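Local coordinates for protein GlcNAc-alpha-1,4-Gal-releasing endo-beta-galactosidase (Clostridium perfringens, PDB 1UPS) that probably hydrolyses internal beta-galactosidic linkages in glycans, releasing GlcNAc-alpha-1,4-Gal units, and carries a bound calcium ion, at residues A[296-301]-A[394-399]; A[347-352]-A[400-405]. One frame throughout, in Å; residues are numbered along the deposited sequence.

Contact 1: residues A[296-301]-A[394-399]; sequences NRQTGK and ESYEGV
In the C-terminal all-beta region, consistent with a ricin-type beta-trefoil, Q298 and T299 in the loop joining strands 291-296 and 302-304 meet Y396 in the loop of hairpin 390-403. The tyrosine supplies one long edge of its ring. T299 CG2 lies at that edge near the ring plane, 3.7 Å from both CD2 and CE2 of Y396. Farther along, Q298 CG lies in the ring plane, 3.3 Å from Y396 OH. Q298 runs with CG anti to the backbone N (chi1 174°) and then bends at chi2, which sets its amide alongside the phenol oxygen. Q298 NE2 donates a weak hydrogen bond to Y396 OH, 3.2 Å long and far from straight, and the amide and ring planes are turned 51° apart. The turn carrying the two contact residues is braced from within. N296 OD1 accepts from T299 N at 3.0 Å on an in-plane lone pair, an Asx motif, and takes a weaker bond from Q298 N. Outside the contact, R297 is held by a salt bridge to D376 and a cation-pi contact with W410, while Y396 also packs on Y314 and T411. T299 turns its methyl to the tyrosine and its hydroxyl back to the turn, where T299 OG1 accepts from K301 N at 3.2 Å in an ST turn.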
ATOM      1  N   ASN A 296      16.237  19.794   2.693  1.00 11.18           N
ATOM      2  CA  ASN A 296      16.859  18.913   3.683  1.00 11.32           C
ATOM      3  C   ASN A 296      16.267  19.093   5.080  1.00 11.06           C
ATOM      4  O   ASN A 296      16.063  20.226   5.541  1.00 11.59           O
ATOM      5  CB  ASN A 296      18.371  19.173   3.742  1.00 11.13           C
ATOM      6  CG  ASN A 296      19.107  18.111   4.549  1.00 11.46           C
ATOM      7  OD1 ASN A 296      19.383  18.287   5.752  1.00  9.97           O
ATOM      8  ND2 ASN A 296      19.386  16.981   3.907  1.00 11.81           N
ATOM      9  N   ARG A 297      15.984  17.990   5.765  1.00 11.32           N
ATOM     10  CA  ARG A 297      15.396  18.105   7.103  1.00 11.16           C
ATOM     11  C   ARG A 297      16.340  18.742   8.136  1.00 12.09           C
ATOM     12  O   ARG A 297      15.931  19.599   8.948  1.00 10.89           O
ATOM     13  CB  ARG A 297      14.878  16.756   7.618  1.00 11.47           C
ATOM     14  CG  ARG A 297      14.186  16.878   8.996  1.00 10.89           C
ATOM     15  CD  ARG A 297      13.667  15.541   9.534  1.00 10.96           C
ATOM     16  NE  ARG A 297      12.850  15.728  10.730  1.00 12.74           N
ATOM     17  CZ  ARG A 297      12.240  14.753  11.399  1.00 13.71           C
ATOM     18  NH1 ARG A 297      12.336  13.489  10.991  1.00 12.45           N
ATOM     19  NH2 ARG A 297      11.505  15.057  12.488  1.00 14.52           N
ATOM     20  N   GLN A 298      17.595  18.314   8.114  1.00 11.86           N
ATOM     21  CA  GLN A 298      18.565  18.775   9.110  1.00 11.98           C
ATOM     22  C   GLN A 298      18.966  20.229   8.889  1.00 12.26           C
ATOM     23  O   GLN A 298      18.973  21.026   9.844  1.00 13.21           O
ATOM     24  CB  GLN A 298      19.800  17.844   9.141  1.00 11.43           C
ATOM     25  CG  GLN A 298      20.954  18.335  10.059  1.00 12.61           C
ATOM     26  CD  GLN A 298      20.691  18.176  11.539  1.00 16.39           C
ATOM     27  OE1 GLN A 298      19.560  17.925  11.953  1.00 16.84           O
ATOM     28  NE2 GLN A 298      21.747  18.323  12.360  1.00 17.53           N
ATOM     29  N   THR A 299      19.272  20.593   7.644  1.00 11.60           N
ATOM     30  CA  THR A 299      19.840  21.923   7.371  1.00 11.38           C
ATOM     31  C   THR A 299      18.818  22.957   6.944  1.00 11.92           C
ATOM     32  O   THR A 299      19.122  24.155   6.965  1.00 11.91           O
ATOM     33  CB  THR A 299      20.911  21.888   6.275  1.00 11.32           C
ATOM     34  OG1 THR A 299      20.300  21.509   5.025  1.00 10.96           O
ATOM     35  CG2 THR A 299      21.996  20.807   6.574  1.00 10.93           C
ATOM     36  N   GLY A 300      17.642  22.501   6.522  1.00 11.49           N
ATOM     37  CA  GLY A 300      16.624  23.402   5.993  1.00 11.75           C
ATOM     38  C   GLY A 300      16.959  24.000   4.628  1.00 12.19           C
ATOM     39  O   GLY A 300      16.251  24.912   4.175  1.00 11.81           O
ATOM     40  N   LYS A 301      18.030  23.523   3.978  1.00 11.63           N
ATOM     41  CA  LYS A 301      18.450  24.069   2.684  1.00 11.61           C
ATOM     42  C   LYS A 301      17.822  23.318   1.504  1.00 12.16           C
ATOM     43  O   LYS A 301      17.361  22.187   1.647  1.00 12.40           O
ATOM     44  CB  LYS A 301      19.978  24.076   2.539  1.00 11.50           C
ATOM     45  CG  LYS A 301      20.727  24.698   3.732  1.00 11.75           C
ATOM     46  CD  LYS A 301      20.272  26.142   4.034  1.00 10.96           C
ATOM     47  CE  LYS A 301      21.188  26.757   5.128  1.00 11.22           C
ATOM     48  NZ  LYS A 301      20.669  28.052   5.689  1.00 11.34           N
ATOM     49  N   GLU A 394      25.469  14.358   5.032  1.00 10.85           N
ATOM     50  CA  GLU A 394      26.003  14.113   6.374  1.00 11.39           C
ATOM     51  C   GLU A 394      27.395  14.731   6.615  1.00 11.74           C
ATOM     52  O   GLU A 394      27.804  14.882   7.771  1.00 12.86           O
ATOM     53  CB  GLU A 394      25.982  12.609   6.713  1.00 12.35           C
ATOM     54  CG  GLU A 394      26.429  12.217   8.134  1.00 13.94           C
ATOM     55  CD  GLU A 394      25.662  12.886   9.280  1.00 17.94           C
ATOM     56  OE1 GLU A 394      26.210  12.938  10.418  1.00 20.37           O
ATOM     57  OE2 GLU A 394      24.520  13.355   9.073  1.00 16.30           O
ATOM     58  N   SER A 395      28.120  15.073   5.544  1.00 11.60           N
ATOM     59  CA  SER A 395      29.392  15.800   5.680  1.00 11.69           C
ATOM     60  C   SER A 395      29.203  17.323   5.630  1.00 11.68           C
ATOM     61  O   SER A 395      30.143  18.076   5.912  1.00 12.07           O
ATOM     62  CB  SER A 395      30.396  15.351   4.619  1.00 11.98           C
ATOM     63  OG  SER A 395      30.625  13.952   4.721  1.00 11.76           O
ATOM     64  N   TYR A 396      27.991  17.766   5.285  1.00 11.28           N
ATOM     65  CA  TYR A 396      27.655  19.197   5.219  1.00 11.52           C
ATOM     66  C   TYR A 396      28.682  20.001   4.420  1.00 12.12           C
ATOM     67  O   TYR A 396      29.202  21.035   4.899  1.00 11.67           O
ATOM     68  CB  TYR A 396      27.555  19.816   6.616  1.00 11.42           C
ATOM     69  CG  TYR A 396      26.636  19.148   7.612  1.00 11.67           C
ATOM     70  CD1 TYR A 396      27.083  18.087   8.415  1.00 10.64           C
ATOM     71  CD2 TYR A 396      25.328  19.603   7.789  1.00 11.76           C
ATOM     72  CE1 TYR A 396      26.254  17.508   9.359  1.00 11.56           C
ATOM     73  CE2 TYR A 396      24.484  19.025   8.734  1.00 11.06           C
ATOM     74  CZ  TYR A 396      24.955  17.979   9.517  1.00 11.89           C
ATOM     75  OH  TYR A 396      24.132  17.417  10.473  1.00 11.14           O
ATOM     76  N   GLU A 397      28.962  19.542   3.201  1.00 11.91           N
ATOM     77  CA  GLU A 397      29.995  20.154   2.362  1.00 12.44           C
ATOM     78  C   GLU A 397      29.444  21.186   1.371  1.00 12.57           C
ATOM     79  O   GLU A 397      30.201  21.707   0.536  1.00 13.79           O
ATOM     80  CB  GLU A 397      30.755  19.072   1.591  1.00 12.34           C
ATOM     81  CG  GLU A 397      31.577  18.143   2.487  1.00 13.46           C
ATOM     82  CD  GLU A 397      32.327  17.070   1.709  1.00 16.98           C
ATOM     83  OE1 GLU A 397      32.028  16.866   0.510  1.00 17.50           O
ATOM     84  OE2 GLU A 397      33.215  16.423   2.310  1.00 16.96           O
ATOM     85  N   GLY A 398      28.141  21.464   1.443  1.00 12.83           N
ATOM     86  CA  GLY A 398      27.497  22.420   0.537  1.00 12.52           C
ATOM     87  C   GLY A 398      27.018  21.803  -0.766  1.00 13.22           C
ATOM     88  O   GLY A 398      26.444  22.496  -1.615  1.00 13.48           O
ATOM     89  N   VAL A 399      27.265  20.499  -0.916  1.00 12.51           N
ATOM     90  CA  VAL A 399      26.936  19.734  -2.121  1.00 13.34           C
ATOM     91  C   VAL A 399      26.300  18.401  -1.737  1.00 12.98           C
ATOM     92  O   VAL A 399      26.416  17.964  -0.591  1.00 12.66           O
ATOM     93  CB  VAL A 399      28.191  19.460  -3.011  1.00 13.20           C
ATOM     94  CG1 VAL A 399      28.683  20.764  -3.650  1.00 14.47           C
ATOM     95  CG2 VAL A 399      29.318  18.812  -2.205  1.00 14.33           C
TER

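Contact 2: residues A[347-352]-A[400-405]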
ATOM      1  N   LEU A 347      19.354  13.104 -11.717  1.00 14.02           N
ATOM      2  CA  LEU A 347      20.286  12.782 -10.649  1.00 13.38           C
ATOM      3  C   LEU A 347      20.701  11.318 -10.739  1.00 12.81           C
ATOM      4  O   LEU A 347      19.851  10.442 -10.844  1.00 13.56           O
ATOM      5  CB  LEU A 347      19.636  13.058  -9.295  1.00 12.78           C
ATOM      6  CG  LEU A 347      19.242  14.525  -9.093  1.00 13.65           C
ATOM      7  CD1 LEU A 347      18.871  14.749  -7.610  1.00 13.38           C
ATOM      8  CD2 LEU A 347      20.365  15.462  -9.542  1.00 13.63           C
ATOM      9  N   ASN A 348      22.005  11.063 -10.700  1.00 13.28           N
ATOM     10  CA  ASN A 348      22.513   9.704 -10.861  1.00 13.37           C
ATOM     11  C   ASN A 348      23.850   9.515 -10.185  1.00 13.36           C
ATOM     12  O   ASN A 348      24.464  10.491  -9.757  1.00 13.45           O
ATOM     13  CB  ASN A 348      22.616   9.341 -12.349  1.00 13.15           C
ATOM     14  CG  ASN A 348      23.744  10.058 -13.038  1.00 14.19           C
ATOM     15  OD1 ASN A 348      24.842   9.513 -13.173  1.00 15.37           O
ATOM     16  ND2 ASN A 348      23.490  11.299 -13.475  1.00 16.24           N
ATOM     17  N   ILE A 349      24.291   8.256 -10.088  1.00 13.23           N
ATOM     18  CA  ILE A 349      25.584   7.927  -9.462  1.00 13.66           C
ATOM     19  C   ILE A 349      26.461   7.009 -10.335  1.00 14.12           C
ATOM     20  O   ILE A 349      27.260   6.218  -9.816  1.00 14.14           O
ATOM     21  CB  ILE A 349      25.415   7.351  -8.021  1.00 13.52           C
ATOM     22  CG1 ILE A 349      24.749   5.967  -8.024  1.00 14.13           C
ATOM     23  CG2 ILE A 349      24.655   8.355  -7.116  1.00 13.73           C
ATOM     24  CD1 ILE A 349      24.786   5.242  -6.659  1.00 14.33           C
ATOM     25  N   GLU A 350      26.333   7.150 -11.650  1.00 14.26           N
ATOM     26  CA  GLU A 350      27.026   6.249 -12.596  1.00 15.09           C
ATOM     27  C   GLU A 350      28.535   6.099 -12.355  1.00 15.93           C
ATOM     28  O   GLU A 350      29.073   4.981 -12.426  1.00 16.15           O
ATOM     29  CB  GLU A 350      26.759   6.672 -14.049  1.00 14.97           C
ATOM     30  CG  GLU A 350      27.209   5.631 -15.089  1.00 14.85           C
ATOM     31  CD  GLU A 350      26.305   4.410 -15.173  1.00 18.09           C
ATOM     32  OE1 GLU A 350      26.654   3.459 -15.923  1.00 17.30           O
ATOM     33  OE2 GLU A 350      25.246   4.372 -14.502  1.00 17.88           O
ATOM     34  N   ASN A 351      29.216   7.211 -12.071  1.00 16.11           N
ATOM     35  CA  ASN A 351      30.666   7.178 -11.896  1.00 16.88           C
ATOM     36  C   ASN A 351      31.133   6.886 -10.465  1.00 17.13           C
ATOM     37  O   ASN A 351      32.345   6.791 -10.213  1.00 17.55           O
ATOM     38  CB  ASN A 351      31.316   8.455 -12.454  1.00 16.94           C
ATOM     39  CG  ASN A 351      31.258   8.528 -13.973  1.00 18.60           C
ATOM     40  OD1 ASN A 351      31.866   7.701 -14.672  1.00 17.96           O
ATOM     41  ND2 ASN A 351      30.540   9.525 -14.497  1.00 16.84           N
ATOM     42  N   GLN A 352      30.171   6.741  -9.546  1.00 17.11           N
ATOM     43  CA  GLN A 352      30.430   6.350  -8.155  1.00 17.24           C
ATOM     44  C   GLN A 352      31.549   7.179  -7.512  1.00 17.06           C
ATOM     45  O   GLN A 352      32.589   6.642  -7.077  1.00 17.12           O
ATOM     46  CB  GLN A 352      30.742   4.847  -8.049  1.00 17.95           C
ATOM     47  CG  GLN A 352      29.597   3.931  -8.479  1.00 19.78           C
ATOM     48  CD  GLN A 352      29.918   2.462  -8.239  1.00 25.27           C
ATOM     49  OE1 GLN A 352      29.749   1.965  -7.126  1.00 27.66           O
ATOM     50  NE2 GLN A 352      30.411   1.776  -9.274  1.00 24.71           N
ATOM     51  N   LEU A 400      25.654  17.749  -2.700  1.00 12.62           N
ATOM     52  CA  LEU A 400      24.860  16.549  -2.432  1.00 12.52           C
ATOM     53  C   LEU A 400      25.675  15.270  -2.523  1.00 12.25           C
ATOM     54  O   LEU A 400      26.391  15.042  -3.508  1.00 12.08           O
ATOM     55  CB  LEU A 400      23.705  16.467  -3.431  1.00 13.06           C
ATOM     56  CG  LEU A 400      22.522  15.559  -3.117  1.00 12.49           C
ATOM     57  CD1 LEU A 400      21.896  15.902  -1.776  1.00 11.67           C
ATOM     58  CD2 LEU A 400      21.465  15.672  -4.246  1.00 11.10           C
ATOM     59  N   GLN A 401      25.555  14.435  -1.493  1.00 11.94           N
ATOM     60  CA  GLN A 401      26.308  13.175  -1.411  1.00 12.43           C
ATOM     61  C   GLN A 401      25.394  11.967  -1.584  1.00 11.87           C
ATOM     62  O   GLN A 401      24.172  12.088  -1.520  1.00 11.95           O
ATOM     63  CB  GLN A 401      26.989  13.051  -0.046  1.00 12.50           C
ATOM     64  CG  GLN A 401      28.004  14.152   0.290  1.00 13.29           C
ATOM     65  CD  GLN A 401      28.400  14.111   1.742  1.00 13.25           C
ATOM     66  OE1 GLN A 401      27.849  14.861   2.565  1.00 11.83           O
ATOM     67  NE2 GLN A 401      29.329  13.211   2.081  1.00 11.81           N
ATOM     68  N   TYR A 402      25.987  10.794  -1.805  1.00 12.66           N
ATOM     69  CA  TYR A 402      25.271   9.546  -1.548  1.00 12.39           C
ATOM     70  C   TYR A 402      26.200   8.713  -0.661  1.00 11.82           C
ATOM     71  O   TYR A 402      27.428   8.897  -0.681  1.00 12.75           O
ATOM     72  CB  TYR A 402      24.890   8.775  -2.839  1.00 13.23           C
ATOM     73  CG  TYR A 402      26.097   8.180  -3.529  1.00 14.05           C
ATOM     74  CD1 TYR A 402      26.751   8.880  -4.547  1.00 16.03           C
ATOM     75  CD2 TYR A 402      26.632   6.952  -3.110  1.00 15.24           C
ATOM     76  CE1 TYR A 402      27.888   8.349  -5.163  1.00 14.56           C
ATOM     77  CE2 TYR A 402      27.768   6.421  -3.705  1.00 16.20           C
ATOM     78  CZ  TYR A 402      28.382   7.122  -4.732  1.00 16.32           C
ATOM     79  OH  TYR A 402      29.516   6.596  -5.293  1.00 16.12           O
ATOM     80  N   GLY A 403      25.609   7.814   0.111  1.00 11.33           N
ATOM     81  CA  GLY A 403      26.370   6.905   0.952  1.00 11.46           C
ATOM     82  C   GLY A 403      25.419   6.040   1.756  1.00 12.26           C
ATOM     83  O   GLY A 403      24.197   6.201   1.681  1.00 12.23           O
ATOM     84  N   ASN A 404      25.994   5.141   2.543  1.00 11.39           N
ATOM     85  CA  ASN A 404      25.226   4.290   3.434  1.00 11.72           C
ATOM     86  C   ASN A 404      25.154   4.966   4.808  1.00 11.59           C
ATOM     87  O   ASN A 404      26.146   5.026   5.539  1.00 11.14           O
ATOM     88  CB  ASN A 404      25.878   2.889   3.511  1.00 12.03           C
ATOM     89  CG  ASN A 404      25.032   1.889   4.279  1.00 13.35           C
ATOM     90  OD1 ASN A 404      24.062   2.265   4.934  1.00 14.37           O
ATOM     91  ND2 ASN A 404      25.387   0.593   4.190  1.00 13.61           N
ATOM     92  N   VAL A 405      23.994   5.530   5.123  1.00 12.28           N
ATOM     93  CA  VAL A 405      23.784   6.212   6.407  1.00 12.22           C
ATOM     94  C   VAL A 405      22.415   5.773   6.920  1.00 12.67           C
ATOM     95  O   VAL A 405      21.535   5.415   6.110  1.00 12.49           O
ATOM     96  CB  VAL A 405      23.897   7.776   6.297  1.00 13.15           C
ATOM     97  CG1 VAL A 405      25.203   8.184   5.606  1.00 12.80           C
ATOM     98  CG2 VAL A 405      22.682   8.392   5.610  1.00 14.47           C
TER
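The backbone bond from Q352 N to I349 O, 3.0 Å, closes a type I beta turn whose first and last residues both meet Y402 of strand 401-403. I349 lies against the ring. Its CD1 stands over one face, 4.3 Å from the ring centroid of Y402 and only 7° off the normal, a CH-pi contact; its CG2 comes to 3.4 Å from Y402 CD1. With chi1 at 68°, CG1 of I349 sits between the backbone N and the carbonyl carbon, and CD1 extends from there to a place above the middle of the ring. At the far end of the tyrosine, Y402 OH abuts the Q352 backbone, 3.0 Å from Q352 CA, a tight approach without a hydrogen bond; the hydroxyl has a weak one with G354 N. The turn entry is fixed by an Asx turn, with E350 N donating to N348 OD1 at 3.2 Å. Deeper in, L347 CD1 and L400 CD2 touch at 4.3 Å, and L400 continues onto I356 and I391. With no hydrogen bond across it, the contact joins the two segments by apolar and CH-pi packing, the phenol oxygen lying at its more polar outer end.

In the fold
Both contacts lie in the C-terminal all-beta region, away from the calcium site, the centres of contact 1 and contact 2 about 30 and 28 Å from the centre of the chain and about 15 Å from each other. The segments alternate along the chain, 296-301, 347-352, 394-399, 400-405, and the last two are continuous: 394-399 is the loop of the antiparallel hairpin 390-392/401-403, and 400-405 contains its second strand. One hairpin therefore reaches two earlier parts of the region, the loop after strand 291-296 at the surface and the turn after strand 346-348 at a more buried place. A probable hydrogen bond, S395 N to Q401 OE1 at 3.0 Å, couples the loop of contact 1 to the strand of contact 2.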